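Local coordinates for protein dihydropteridine reductase (PDB 3ORF) that reduces quinonoid dihydropteridines to tetrahydropteridines with NADH or NADPH, probably supplying the tetrahydrobiopterin cofactor of the aromatic amino acid hydroxylases, at residues V39-F42 and K43-W47; W210-L213 and S214-A217; K67-E71 and E72-S76; M118-Y121 and S122-S126; S153-I156 and A157-A160. All blocks are in the same frame, centred on the assembly; numbering follows the deposited sequence.

Contact 1: V39-F42 and K43-W47; sequences VKFF and KSKSW
Phe-42 and Trp-47 form a T-shaped pair. Phe-42 points its ring edge at one face of the indole, with the planes at 87° and the centroid of the six-membered indole ring 5.2 Å from that of Phe-42. The closest atoms are Phe-42 CD2 and Trp-47 CD2, 3.7 Å apart. CD2 of Phe-42 stands over the indole off-centre, toward its rim. The two side chains run side by side in the same direction. A second, looser pair lies nearby. The chain of Lys-45, bent at chi2 and chi4, crosses the ring of Phe-41 at a slant and brings NZ to 3.9 Å from Phe-41 CZ.

The backbone that sets up the aromatic pair is a Schellman motif closing helix 33-44, the helix of the first beta-alpha-beta unit of the Rossmann fold. Trp-47 N donates to Phe-42 O at 3.2 Å, and Ser-46 N donates to Lys-43 O at 2.9 Å. Ser-46 takes the positive phi of the C-prime residue. Phe-42 O also accepts from Lys-45 N at 2.9 Å, so two donors grip it from opposite faces of its carbonyl plane. At the neighbouring carbonyl, Ser-44 OG donates to Phe-41 O at 3.0 Å.

Farther out, Phe-221 of helix 213-225 meets both aromatic rings. Ile-25 of strand 24-28 also touches both side chains, and Thr-49 of strand 48-53 touches Phe-42.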
# COMPACT_ATOMS: atom_id res chain seq x y z
N VAL A 39 11.01 -2.77 -24.17
CA VAL A 39 11.81 -1.76 -24.91
C VAL A 39 12.14 -2.37 -26.29
O VAL A 39 11.92 -1.73 -27.34
CB VAL A 39 13.09 -1.38 -24.16
CG1 VAL A 39 14.09 -0.65 -25.10
CG2 VAL A 39 12.74 -0.53 -22.93
N LYS A 40 12.58 -3.62 -26.26
CA LYS A 40 13.01 -4.32 -27.46
C LYS A 40 11.85 -4.36 -28.47
O LYS A 40 12.05 -4.04 -29.65
CB LYS A 40 13.48 -5.74 -27.13
CG LYS A 40 14.53 -6.33 -28.02
CD LYS A 40 14.16 -7.76 -28.47
CE LYS A 40 14.87 -8.87 -27.70
NZ LYS A 40 15.14 -10.13 -28.56
N PHE A 41 10.67 -4.77 -28.02
CA PHE A 41 9.53 -4.89 -28.91
C PHE A 41 9.10 -3.51 -29.44
O PHE A 41 8.78 -3.36 -30.64
CB PHE A 41 8.34 -5.58 -28.19
CG PHE A 41 7.23 -5.95 -29.12
CD1 PHE A 41 7.15 -7.25 -29.65
CD2 PHE A 41 6.27 -4.99 -29.52
CE1 PHE A 41 6.07 -7.59 -30.58
CE2 PHE A 41 5.22 -5.32 -30.41
CZ PHE A 41 5.13 -6.63 -30.95
N PHE A 42 9.05 -2.50 -28.59
CA PHE A 42 8.65 -1.20 -29.14
C PHE A 42 9.63 -0.67 -30.17
O PHE A 42 9.21 -0.19 -31.21
CB PHE A 42 8.32 -0.16 -28.08
CG PHE A 42 6.88 -0.28 -27.56
CD1 PHE A 42 6.46 -1.45 -26.87
CD2 PHE A 42 5.98 0.75 -27.76
CE1 PHE A 42 5.16 -1.58 -26.38
CE2 PHE A 42 4.64 0.64 -27.25
CZ PHE A 42 4.21 -0.55 -26.60
N LYS A 43 10.91 -0.83 -29.86
CA LYS A 43 12.01 -0.43 -30.74
C LYS A 43 11.86 -1.12 -32.11
O LYS A 43 11.94 -0.45 -33.13
CB LYS A 43 13.36 -0.68 -30.06
CG LYS A 43 14.58 -0.11 -30.80
CD LYS A 43 15.84 -0.41 -30.03
CE LYS A 43 17.11 -0.16 -30.86
NZ LYS A 43 18.38 -0.13 -30.03
N SER A 44 11.49 -2.41 -32.14
CA SER A 44 11.21 -3.09 -33.42
C SER A 44 10.05 -2.53 -34.25
O SER A 44 9.98 -2.73 -35.45
CB SER A 44 11.07 -4.60 -33.21
OG SER A 44 9.74 -4.98 -32.95
N LYS A 45 9.12 -1.83 -33.63
CA LYS A 45 7.98 -1.24 -34.34
C LYS A 45 8.27 0.25 -34.60
O LYS A 45 7.38 1.04 -34.90
CB LYS A 45 6.69 -1.45 -33.51
CG LYS A 45 6.30 -2.95 -33.39
CD LYS A 45 5.62 -3.44 -34.69
CE LYS A 45 5.13 -4.87 -34.54
NZ LYS A 45 6.26 -5.82 -34.59
N SER A 46 9.54 0.61 -34.45
CA SER A 46 10.03 1.96 -34.72
C SER A 46 9.53 3.06 -33.77
O SER A 46 9.46 4.19 -34.17
CB SER A 46 9.81 2.34 -36.21
OG SER A 46 10.37 1.34 -37.07
N TRP A 47 9.19 2.73 -32.51
CA TRP A 47 8.96 3.76 -31.52
C TRP A 47 10.31 4.16 -30.95
O TRP A 47 11.27 3.39 -30.91
CB TRP A 47 8.03 3.25 -30.38
CG TRP A 47 6.55 3.26 -30.71
CD1 TRP A 47 5.97 2.82 -31.83
CD2 TRP A 47 5.50 3.73 -29.86
NE1 TRP A 47 4.61 3.01 -31.79
CE2 TRP A 47 4.29 3.57 -30.58
CE3 TRP A 47 5.48 4.31 -28.59
CZ2 TRP A 47 3.04 3.94 -30.05
CZ3 TRP A 47 4.25 4.70 -28.06
CH2 TRP A 47 3.03 4.51 -28.80

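Contact 2: W210-L213 and S214-A217; sequences WTPL and SEVA
With CG anti to its carbonyl carbon (chi1 -57°) and the chain extended beyond, Glu-215 lies alongside Pro-212, both side chains pointing the same way. Glu-215 OE2 comes to 3.7 Å from Pro-212 CD. The methyl CG2 of Thr-211 lies 4.1 Å from Glu-215 CB and equally far from Val-216 CG2. The Thr-211 side chain crosses both at about a right angle. Pro-212 is the N-cap residue of helix 213-225. Pro-212 O accepts from Glu-215 N at 2.8 Å, from above the carbonyl plane, and takes a weak bond from Val-216 N. Glu-215 OE1 is hydrogen-bonded to Thr-246 OG1. Shortening Glu-215 to an alanine is likely to leave Thr-246 OG1 without this mate and to uncover one side of the proline ring. Thr-211 OG1 bonds to Thr-241 of strand 236-242, and Val-216 packs on Phe-239 of that strand. On helix 33-44, Leu-34 touches Val-216 and Glu-37 touches Leu-213.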
# COMPACT_ATOMS: atom_id res chain seq x y z
N TRP A 210 3.10 -20.39 -18.68
CA TRP A 210 3.66 -19.07 -18.28
C TRP A 210 3.57 -18.10 -19.46
O TRP A 210 3.83 -18.50 -20.62
CB TRP A 210 5.12 -19.25 -17.89
CG TRP A 210 5.29 -20.01 -16.59
CD1 TRP A 210 4.31 -20.67 -15.89
CD2 TRP A 210 6.48 -20.15 -15.85
NE1 TRP A 210 4.83 -21.17 -14.73
CE2 TRP A 210 6.16 -20.85 -14.67
CE3 TRP A 210 7.80 -19.70 -16.03
CZ2 TRP A 210 7.11 -21.16 -13.71
CZ3 TRP A 210 8.74 -20.01 -15.07
CH2 TRP A 210 8.38 -20.72 -13.92
N THR A 211 3.22 -16.82 -19.18
CA THR A 211 3.09 -15.90 -20.28
C THR A 211 4.48 -15.44 -20.79
O THR A 211 5.28 -14.96 -20.05
CB THR A 211 2.24 -14.66 -19.92
OG1 THR A 211 1.06 -15.06 -19.20
CG2 THR A 211 1.83 -13.93 -21.20
N PRO A 212 4.75 -15.62 -22.09
CA PRO A 212 5.97 -15.05 -22.68
C PRO A 212 5.97 -13.52 -22.60
O PRO A 212 4.94 -12.90 -22.88
CB PRO A 212 5.90 -15.49 -24.14
CG PRO A 212 5.05 -16.80 -24.06
CD PRO A 212 3.97 -16.35 -23.09
N LEU A 213 7.10 -12.92 -22.24
CA LEU A 213 7.17 -11.48 -22.04
C LEU A 213 6.77 -10.73 -23.35
O LEU A 213 6.13 -9.65 -23.31
CB LEU A 213 8.58 -11.12 -21.57
CG LEU A 213 8.98 -11.75 -20.24
CD1 LEU A 213 10.42 -11.45 -19.96
CD2 LEU A 213 8.14 -11.26 -19.12
N SER A 214 7.07 -11.35 -24.52
CA SER A 214 6.79 -10.73 -25.80
C SER A 214 5.29 -10.66 -25.97
O SER A 214 4.84 -9.83 -26.69
CB SER A 214 7.44 -11.50 -26.98
OG SER A 214 6.80 -12.76 -27.18
N GLU A 215 4.50 -11.50 -25.29
CA GLU A 215 3.04 -11.34 -25.43
C GLU A 215 2.60 -10.19 -24.58
O GLU A 215 1.69 -9.48 -24.92
CB GLU A 215 2.22 -12.59 -25.08
CG GLU A 215 2.60 -13.78 -25.87
CD GLU A 215 1.56 -14.93 -25.78
OE1 GLU A 215 0.41 -14.69 -25.39
OE2 GLU A 215 1.90 -16.07 -26.16
N VAL A 216 3.24 -9.98 -23.44
CA VAL A 216 2.92 -8.75 -22.74
C VAL A 216 3.20 -7.48 -23.57
O VAL A 216 2.36 -6.59 -23.72
CB VAL A 216 3.59 -8.77 -21.33
CG1 VAL A 216 3.20 -7.48 -20.60
CG2 VAL A 216 3.10 -10.04 -20.62
N ALA A 217 4.40 -7.40 -24.14
CA ALA A 217 4.76 -6.32 -25.07
C ALA A 217 3.78 -6.10 -26.20
O ALA A 217 3.42 -4.95 -26.50
CB ALA A 217 6.16 -6.53 -25.66

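Contact 3: K67-E71 and E72-S76; sequences KDSGE and EEIKS. With NAD (nicotinamide-adenine-dinucleotide), chain E.
Glu-73 reaches back from the first turn of helix 71-82 to the loop before it, and its OE1 accepts from Lys-67 N at 2.7 Å. The N-H...O angle is 163°, but the donor comes from above the carboxylate plane. A bend at chi2 (-70°) folds the Glu-73 chain toward the loop.

Among the other hydrogen bonds, Asp-68 OD2 receives Gly-70 N at 2.8 Å, on its anti side and somewhat out of the carboxylate plane, and closes an Asx turn. Two helical bonds follow. Ile-74 N donates to Gly-70 O, and Lys-75 N donates to Glu-71 O at 2.9 Å.

Van der Waals contacts fill the turn. Asp-68 OD2 lies 3.2 Å from Glu-73 CG, and the two carboxylate planes stand 74° apart. Ile-74 CG1 rests 3.3 Å from Ser-69 O.

Charged groups line the first turn. Glu-71 OE1 and Glu-72 OE1 are like charges 4.5 Å apart. Lys-75 NZ makes a long salt bridge of 3.6 Å to Glu-72 OE2, while Glu-71 runs beside the Lys-75 chain. Leu-109 of the second subunit packs on Glu-71, Ile-74 and Lys-75.

The cofactor is met at Ser-69. Its OG accepts from N6A of NAD at 3.1 Å. Gly-70 is the N-cap residue, so the loop both starts a helix and presents an acceptor to the adenine amino group. The site is the adenine end of the dinucleotide pocket in an SDR-type Rossmann fold.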
# COMPACT_ATOMS: atom_id res chain seq x y z
N LYS A 67 19.42 6.76 -8.42
CA LYS A 67 20.21 6.16 -7.34
C LYS A 67 19.18 5.62 -6.40
O LYS A 67 19.46 4.67 -5.69
CB LYS A 67 21.17 7.11 -6.57
CG LYS A 67 22.00 8.20 -7.33
CD LYS A 67 23.42 7.75 -7.86
CE LYS A 67 24.51 7.55 -6.77
NZ LYS A 67 25.59 6.61 -7.24
N ASP A 68 17.98 6.22 -6.40
CA ASP A 68 16.85 5.72 -5.60
C ASP A 68 15.51 6.15 -6.18
O ASP A 68 15.45 6.76 -7.25
CB ASP A 68 16.96 6.21 -4.15
CG ASP A 68 17.06 7.71 -4.04
OD1 ASP A 68 18.10 8.23 -3.56
OD2 ASP A 68 16.10 8.39 -4.45
N SER A 69 14.43 5.80 -5.48
CA SER A 69 13.10 6.14 -5.95
C SER A 69 12.54 7.34 -5.18
O SER A 69 11.41 7.70 -5.36
CB SER A 69 12.18 4.94 -5.85
OG SER A 69 11.36 4.82 -7.02
N GLY A 70 13.38 7.97 -4.35
CA GLY A 70 13.07 9.17 -3.57
C GLY A 70 12.68 10.46 -4.30
O GLY A 70 12.87 10.63 -5.52
N GLU A 71 12.11 11.38 -3.53
CA GLU A 71 11.69 12.64 -4.12
C GLU A 71 12.70 13.23 -5.08
O GLU A 71 12.34 13.57 -6.22
CB GLU A 71 11.27 13.70 -3.09
CG GLU A 71 10.61 14.91 -3.88
CD GLU A 71 10.15 16.10 -3.04
OE1 GLU A 71 10.38 16.06 -1.81
OE2 GLU A 71 9.55 17.06 -3.62
N GLU A 72 13.96 13.37 -4.64
CA GLU A 72 14.91 14.18 -5.44
C GLU A 72 15.33 13.52 -6.72
O GLU A 72 15.34 14.16 -7.79
CB GLU A 72 16.12 14.70 -4.62
CG GLU A 72 16.21 16.25 -4.60
CD GLU A 72 15.10 16.98 -3.77
OE1 GLU A 72 14.76 16.48 -2.66
OE2 GLU A 72 14.59 18.06 -4.21
N GLU A 73 15.61 12.22 -6.62
CA GLU A 73 15.91 11.40 -7.79
C GLU A 73 14.84 11.41 -8.84
O GLU A 73 15.15 11.52 -10.03
CB GLU A 73 16.25 9.97 -7.38
CG GLU A 73 17.74 9.90 -6.76
CD GLU A 73 18.89 10.12 -7.79
OE1 GLU A 73 19.04 9.36 -8.77
OE2 GLU A 73 19.68 11.06 -7.62
N ILE A 74 13.59 11.30 -8.40
CA ILE A 74 12.47 11.34 -9.32
C ILE A 74 12.32 12.75 -9.93
O ILE A 74 12.24 12.89 -11.15
CB ILE A 74 11.13 10.73 -8.67
CG1 ILE A 74 11.38 9.29 -8.22
CG2 ILE A 74 9.96 10.83 -9.62
CD1 ILE A 74 11.85 8.35 -9.35
N LYS A 75 12.28 13.80 -9.10
CA LYS A 75 12.30 15.16 -9.72
C LYS A 75 13.40 15.31 -10.78
O LYS A 75 13.13 15.92 -11.83
CB LYS A 75 12.39 16.31 -8.69
CG LYS A 75 11.03 16.79 -8.13
CD LYS A 75 11.09 18.22 -7.63
CE LYS A 75 12.02 18.46 -6.39
NZ LYS A 75 12.29 19.96 -6.19
N SER A 76 14.61 14.74 -10.56
CA SER A 76 15.74 15.04 -11.49
C SER A 76 15.59 14.40 -12.82
O SER A 76 15.80 15.05 -13.83
CB SER A 76 17.10 14.62 -10.91
OG SER A 76 17.24 15.29 -9.68
PA NAD E . 13.13 -7.92 -12.65
O1A NAD E . 13.67 -8.06 -11.27
O2A NAD E . 13.88 -8.45 -13.82
O5B NAD E . 13.07 -6.30 -12.95
C5B NAD E . 12.56 -5.30 -12.15
C4B NAD E . 13.33 -4.02 -12.53
O4B NAD E . 12.81 -2.97 -11.67
C3B NAD E . 14.82 -4.19 -12.13
O3B NAD E . 15.62 -3.59 -13.13
C2B NAD E . 15.00 -3.28 -10.93
O2B NAD E . 16.30 -2.68 -10.92
C1B NAD E . 13.93 -2.21 -11.22
N9A NAD E . 13.41 -1.50 -10.02
C8A NAD E . 13.15 -2.09 -8.82
N7A NAD E . 12.64 -1.14 -8.02
C5A NAD E . 12.61 0.06 -8.69
C6A NAD E . 12.19 1.39 -8.37
N6A NAD E . 11.77 1.72 -7.13
N1A NAD E . 12.27 2.36 -9.33
C2A NAD E . 12.75 2.07 -10.53
N3A NAD E . 13.15 0.82 -10.85
C4A NAD E . 13.11 -0.19 -9.96
O3 NAD E . 11.65 -8.43 -12.55
PN NAD E . 10.69 -8.89 -13.66
O1N NAD E . 10.75 -10.39 -13.57
O2N NAD E . 10.84 -8.12 -14.96
O5D NAD E . 9.22 -8.49 -13.10
C5D NAD E . 8.53 -7.31 -13.53
C4D NAD E . 7.27 -7.08 -12.67
O4D NAD E . 6.55 -8.34 -12.51
C3D NAD E . 7.49 -6.58 -11.24
O3D NAD E . 6.61 -5.40 -11.08
C2D NAD E . 6.99 -7.72 -10.34
O2D NAD E . 6.49 -7.11 -9.13
C1D NAD E . 5.83 -8.19 -11.25
N1N NAD E . 4.83 -9.33 -11.10
C2N NAD E . 5.08 -10.73 -11.45
C3N NAD E . 4.01 -11.67 -11.26
C7N NAD E . 4.12 -13.19 -11.60
O7N NAD E . 3.68 -14.03 -10.80
N7N NAD E . 4.65 -13.45 -12.81
C4N NAD E . 2.75 -11.24 -10.79
C5N NAD E . 2.52 -9.89 -10.49
C6N NAD E . 3.53 -8.97 -10.64

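Contact 4: M118-Y121 and S122-S126; sequences MNLY and SAFAS. With NAD (nicotinamide-adenine-dinucleotide), chain E.
Leu-120 and Phe-124 form the tight apolar side of this turn of helix 108-133. With CG of Leu-120 anti to its backbone N (chi1 -176°), the leucine lies alongside the ring, and its CD1 comes to 3.4 Å from Phe-124 CE1. The other side is polar and faces the cofactor. There Met-118 O, in the wider pi-type turn at 118-120, accepts from Ser-122 OG at 2.6 Å, while Ser-122 CB stands 3.4 Å from N6A of NAD. Met-118 CG is looser, 3.8 Å from N7A of NAD. Across the dimer interface, Leu-120 meets Leu-120 of the second subunit and Phe-124 meets Val-112 of that subunit. Replacing Phe-124 with an alanine would probably open a gap beside Leu-120 CD1 and remove packing against the second subunit. Asn-119 OD1 is bonded to Gly-97 N. Within the chain, helix 156-172 packs on Leu-120 through Ala-164 and on Phe-124 through Ile-168. Ala-123 and Ser-126 pack against strand 138-143.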
# COMPACT_ATOMS: atom_id res chain seq x y z
N MET A 118 10.78 -1.42 -3.76
CA MET A 118 10.73 -1.92 -5.11
C MET A 118 9.35 -1.73 -5.75
O MET A 118 9.26 -1.37 -6.93
CB MET A 118 11.12 -3.41 -5.13
CG MET A 118 12.66 -3.62 -5.12
SD MET A 118 13.05 -5.38 -5.37
CE MET A 118 13.53 -5.89 -3.70
N ASN A 119 8.26 -2.06 -5.06
CA ASN A 119 6.94 -1.95 -5.74
C ASN A 119 6.20 -0.62 -5.46
O ASN A 119 5.64 -0.04 -6.38
CB ASN A 119 6.04 -3.10 -5.41
CG ASN A 119 6.70 -4.46 -5.66
OD1 ASN A 119 7.21 -4.75 -6.74
ND2 ASN A 119 6.64 -5.31 -4.67
N LEU A 120 6.25 -0.11 -4.23
CA LEU A 120 5.30 0.94 -3.88
C LEU A 120 5.87 2.30 -4.27
O LEU A 120 5.19 3.13 -4.92
CB LEU A 120 4.93 0.90 -2.36
CG LEU A 120 3.87 1.91 -1.94
CD1 LEU A 120 2.72 2.08 -2.95
CD2 LEU A 120 3.30 1.61 -0.55
N TYR A 121 7.12 2.52 -3.87
CA TYR A 121 7.85 3.72 -4.30
C TYR A 121 7.87 3.89 -5.81
O TYR A 121 7.83 5.02 -6.27
CB TYR A 121 9.29 3.78 -3.72
CG TYR A 121 9.34 4.56 -2.45
CD1 TYR A 121 9.46 3.91 -1.24
CD2 TYR A 121 9.21 5.98 -2.44
CE1 TYR A 121 9.54 4.62 0.00
CE2 TYR A 121 9.27 6.72 -1.19
CZ TYR A 121 9.41 6.00 0.01
OH TYR A 121 9.45 6.62 1.25
N SER A 122 7.93 2.80 -6.57
CA SER A 122 8.00 2.92 -8.01
C SER A 122 6.63 3.16 -8.66
O SER A 122 6.54 3.90 -9.65
CB SER A 122 8.68 1.71 -8.59
OG SER A 122 8.01 0.50 -8.23
N ALA A 123 5.57 2.56 -8.10
CA ALA A 123 4.22 2.88 -8.52
C ALA A 123 3.91 4.37 -8.23
O ALA A 123 3.25 5.01 -8.99
CB ALA A 123 3.26 2.06 -7.79
N PHE A 124 4.34 4.86 -7.08
CA PHE A 124 4.13 6.24 -6.75
C PHE A 124 4.92 7.12 -7.69
O PHE A 124 4.38 8.09 -8.24
CB PHE A 124 4.49 6.52 -5.28
CG PHE A 124 3.36 6.23 -4.32
CD1 PHE A 124 3.60 5.64 -3.09
CD2 PHE A 124 2.02 6.56 -4.68
CE1 PHE A 124 2.54 5.38 -2.19
CE2 PHE A 124 0.95 6.33 -3.83
CZ PHE A 124 1.19 5.74 -2.56
N ALA A 125 6.18 6.77 -7.92
CA ALA A 125 7.02 7.55 -8.88
C ALA A 125 6.39 7.64 -10.29
O ALA A 125 6.38 8.70 -10.88
CB ALA A 125 8.43 6.97 -8.97
N SER A 126 5.86 6.51 -10.79
CA SER A 126 5.12 6.46 -12.04
C SER A 126 4.01 7.43 -12.07
O SER A 126 3.86 8.10 -13.06
CB SER A 126 4.49 5.09 -12.27
OG SER A 126 5.54 4.13 -12.24
PA NAD E . 13.13 -7.92 -12.65
O1A NAD E . 13.67 -8.06 -11.27
O2A NAD E . 13.88 -8.45 -13.82
O5B NAD E . 13.07 -6.30 -12.95
C5B NAD E . 12.56 -5.30 -12.15
C4B NAD E . 13.33 -4.02 -12.53
O4B NAD E . 12.81 -2.97 -11.67
C3B NAD E . 14.82 -4.19 -12.13
O3B NAD E . 15.62 -3.59 -13.13
C2B NAD E . 15.00 -3.28 -10.93
O2B NAD E . 16.30 -2.68 -10.92
C1B NAD E . 13.93 -2.21 -11.22
N9A NAD E . 13.41 -1.50 -10.02
C8A NAD E . 13.15 -2.09 -8.82
N7A NAD E . 12.64 -1.14 -8.02
C5A NAD E . 12.61 0.06 -8.69
C6A NAD E . 12.19 1.39 -8.37
N6A NAD E . 11.77 1.72 -7.13
N1A NAD E . 12.27 2.36 -9.33
C2A NAD E . 12.75 2.07 -10.53
N3A NAD E . 13.15 0.82 -10.85
C4A NAD E . 13.11 -0.19 -9.96
O3 NAD E . 11.65 -8.43 -12.55
PN NAD E . 10.69 -8.89 -13.66
O1N NAD E . 10.75 -10.39 -13.57
O2N NAD E . 10.84 -8.12 -14.96
O5D NAD E . 9.22 -8.49 -13.10
C5D NAD E . 8.53 -7.31 -13.53
C4D NAD E . 7.27 -7.08 -12.67
O4D NAD E . 6.55 -8.34 -12.51
C3D NAD E . 7.49 -6.58 -11.24
O3D NAD E . 6.61 -5.40 -11.08
C2D NAD E . 6.99 -7.72 -10.34
O2D NAD E . 6.49 -7.11 -9.13
C1D NAD E . 5.83 -8.19 -11.25
N1N NAD E . 4.83 -9.33 -11.10
C2N NAD E . 5.08 -10.73 -11.45
C3N NAD E . 4.01 -11.67 -11.26
C7N NAD E . 4.12 -13.19 -11.60
O7N NAD E . 3.68 -14.03 -10.80
N7N NAD E . 4.65 -13.45 -12.81
C4N NAD E . 2.75 -11.24 -10.79
C5N NAD E . 2.52 -9.89 -10.49
C6N NAD E . 3.53 -8.97 -10.64

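Contact 5: S153-I156 and A157-A160; sequences SGMI and AYGA. With NAD (nicotinamide-adenine-dinucleotide), chain E.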
# COMPACT_ATOMS: atom_id res chain seq x y z
N SER A 153 -1.59 -14.10 2.57
CA SER A 153 -1.04 -14.51 3.86
C SER A 153 0.40 -14.96 3.91
O SER A 153 1.10 -14.62 4.85
CB SER A 153 -1.90 -15.60 4.43
OG SER A 153 -3.09 -14.96 4.83
N GLY A 154 0.86 -15.74 2.94
CA GLY A 154 2.26 -16.13 2.94
C GLY A 154 3.22 -15.12 2.39
O GLY A 154 4.39 -15.45 2.25
N MET A 155 2.75 -13.92 2.01
CA MET A 155 3.60 -12.92 1.34
C MET A 155 2.92 -11.57 1.48
O MET A 155 2.57 -10.86 0.53
CB MET A 155 3.81 -13.26 -0.13
CG MET A 155 2.53 -13.49 -0.89
SD MET A 155 2.83 -14.02 -2.62
CE MET A 155 2.74 -15.81 -2.52
N ILE A 156 2.77 -11.22 2.75
CA ILE A 156 1.98 -10.13 3.17
C ILE A 156 2.52 -8.79 2.62
O ILE A 156 1.76 -7.88 2.31
CB ILE A 156 1.99 -10.14 4.74
CG1 ILE A 156 1.19 -11.33 5.25
CG2 ILE A 156 1.42 -8.83 5.31
CD1 ILE A 156 0.99 -11.32 6.74
N ALA A 157 3.83 -8.65 2.55
CA ALA A 157 4.37 -7.36 2.16
C ALA A 157 4.22 -7.13 0.67
O ALA A 157 3.85 -6.02 0.17
CB ALA A 157 5.82 -7.28 2.59
N TYR A 158 4.44 -8.19 -0.07
CA TYR A 158 4.22 -8.14 -1.54
C TYR A 158 2.74 -7.89 -1.80
O TYR A 158 2.39 -7.06 -2.67
CB TYR A 158 4.66 -9.47 -2.17
CG TYR A 158 4.37 -9.64 -3.66
CD1 TYR A 158 5.13 -8.95 -4.61
CD2 TYR A 158 3.36 -10.50 -4.10
CE1 TYR A 158 4.92 -9.11 -5.94
CE2 TYR A 158 3.11 -10.67 -5.50
CZ TYR A 158 3.89 -9.99 -6.37
OH TYR A 158 3.70 -10.14 -7.68
N GLY A 159 1.86 -8.61 -1.10
CA GLY A 159 0.37 -8.51 -1.38
C GLY A 159 -0.11 -7.08 -1.06
O GLY A 159 -0.81 -6.42 -1.86
N ALA A 160 0.32 -6.56 0.10
CA ALA A 160 -0.17 -5.20 0.47
C ALA A 160 0.37 -4.09 -0.48
O ALA A 160 -0.34 -3.21 -0.78
CB ALA A 160 0.13 -4.88 1.90
PA NAD E . 13.13 -7.92 -12.65
O1A NAD E . 13.67 -8.06 -11.27
O2A NAD E . 13.88 -8.45 -13.82
O5B NAD E . 13.07 -6.30 -12.95
C5B NAD E . 12.56 -5.30 -12.15
C4B NAD E . 13.33 -4.02 -12.53
O4B NAD E . 12.81 -2.97 -11.67
C3B NAD E . 14.82 -4.19 -12.13
O3B NAD E . 15.62 -3.59 -13.13
C2B NAD E . 15.00 -3.28 -10.93
O2B NAD E . 16.30 -2.68 -10.92
C1B NAD E . 13.93 -2.21 -11.22
N9A NAD E . 13.41 -1.50 -10.02
C8A NAD E . 13.15 -2.09 -8.82
N7A NAD E . 12.64 -1.14 -8.02
C5A NAD E . 12.61 0.06 -8.69
C6A NAD E . 12.19 1.39 -8.37
N6A NAD E . 11.77 1.72 -7.13
N1A NAD E . 12.27 2.36 -9.33
C2A NAD E . 12.75 2.07 -10.53
N3A NAD E . 13.15 0.82 -10.85
C4A NAD E . 13.11 -0.19 -9.96
O3 NAD E . 11.65 -8.43 -12.55
PN NAD E . 10.69 -8.89 -13.66
O1N NAD E . 10.75 -10.39 -13.57
O2N NAD E . 10.84 -8.12 -14.96
O5D NAD E . 9.22 -8.49 -13.10
C5D NAD E . 8.53 -7.31 -13.53
C4D NAD E . 7.27 -7.08 -12.67
O4D NAD E . 6.55 -8.34 -12.51
C3D NAD E . 7.49 -6.58 -11.24
O3D NAD E . 6.61 -5.40 -11.08
C2D NAD E . 6.99 -7.72 -10.34
O2D NAD E . 6.49 -7.11 -9.13
C1D NAD E . 5.83 -8.19 -11.25
N1N NAD E . 4.83 -9.33 -11.10
C2N NAD E . 5.08 -10.73 -11.45
C3N NAD E . 4.01 -11.67 -11.26
C7N NAD E . 4.12 -13.19 -11.60
O7N NAD E . 3.68 -14.03 -10.80
N7N NAD E . 4.65 -13.45 -12.81
C4N NAD E . 2.75 -11.24 -10.79
C5N NAD E . 2.52 -9.89 -10.49
C6N NAD E . 3.53 -8.97 -10.64
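Met-155 O accepts from Gly-159 N at 2.9 Å and Ile-156 O from Ala-160 N at 2.9 Å, the first turn of helix 156-172, with Met-155 as N-cap residue. The side chains of Met-155 and Tyr-158 then run side by side, pointing the same way. Met-155 SD lies 3.9 Å from Tyr-158 CD2 and 5.0 Å from the ring centroid. This is a Met-aromatic contact in which the sulfur approaches obliquely, 63° off the ring normal. CG of Tyr-158 is anti to the backbone N (chi1 174°), and the ring extends out from the helix toward the cofactor.

Tyr-158 is the predicted proton acceptor, consistent with the catalytic tyrosine of the SDR family. Its OH is 3.1 Å from C5N and 3.2 Å from C6N of NAD, so it stands at the nicotinamide ring. The ribose hydroxyl O2D lies at the edge of the tyrosine ring, near its plane, 4.1 Å from CE1 of Tyr-158. Tyr-158 thus projects into the pocket from the opening turn of the helix.

Other residues bound the ring. Trp-98 meets it edge-to-face and also touches Met-155. Met-115 and Asn-119 of helix 108-133 pack on it as well. On the helix's dimer side, Phe-124 of the second subunit packs on Ala-157 and Ala-160. Ser-153 OG is hydrogen-bonded to Asp-171 O of the second subunit.

The five contacts follow one another along the chain without nesting or crossing, and each is local. Contact 1 closes the C-terminal end of helix 33-44. Contact 3 turns the loop after strand 62-65 into helix 71-82. Contact 4 lies inside helix 108-133, and contact 5 starts helix 156-172. Contact 2 comes last and starts helix 213-225. That helix lies against helix 33-44, where Ala-217 meets Phe-41. Contacts 3 and 4 touch through Ser-69 and Ile-74, and contacts 4 and 5 through Asn-119 and Tyr-158. These three touch both NAD and the second subunit, so they join cofactor pocket and dimer interface.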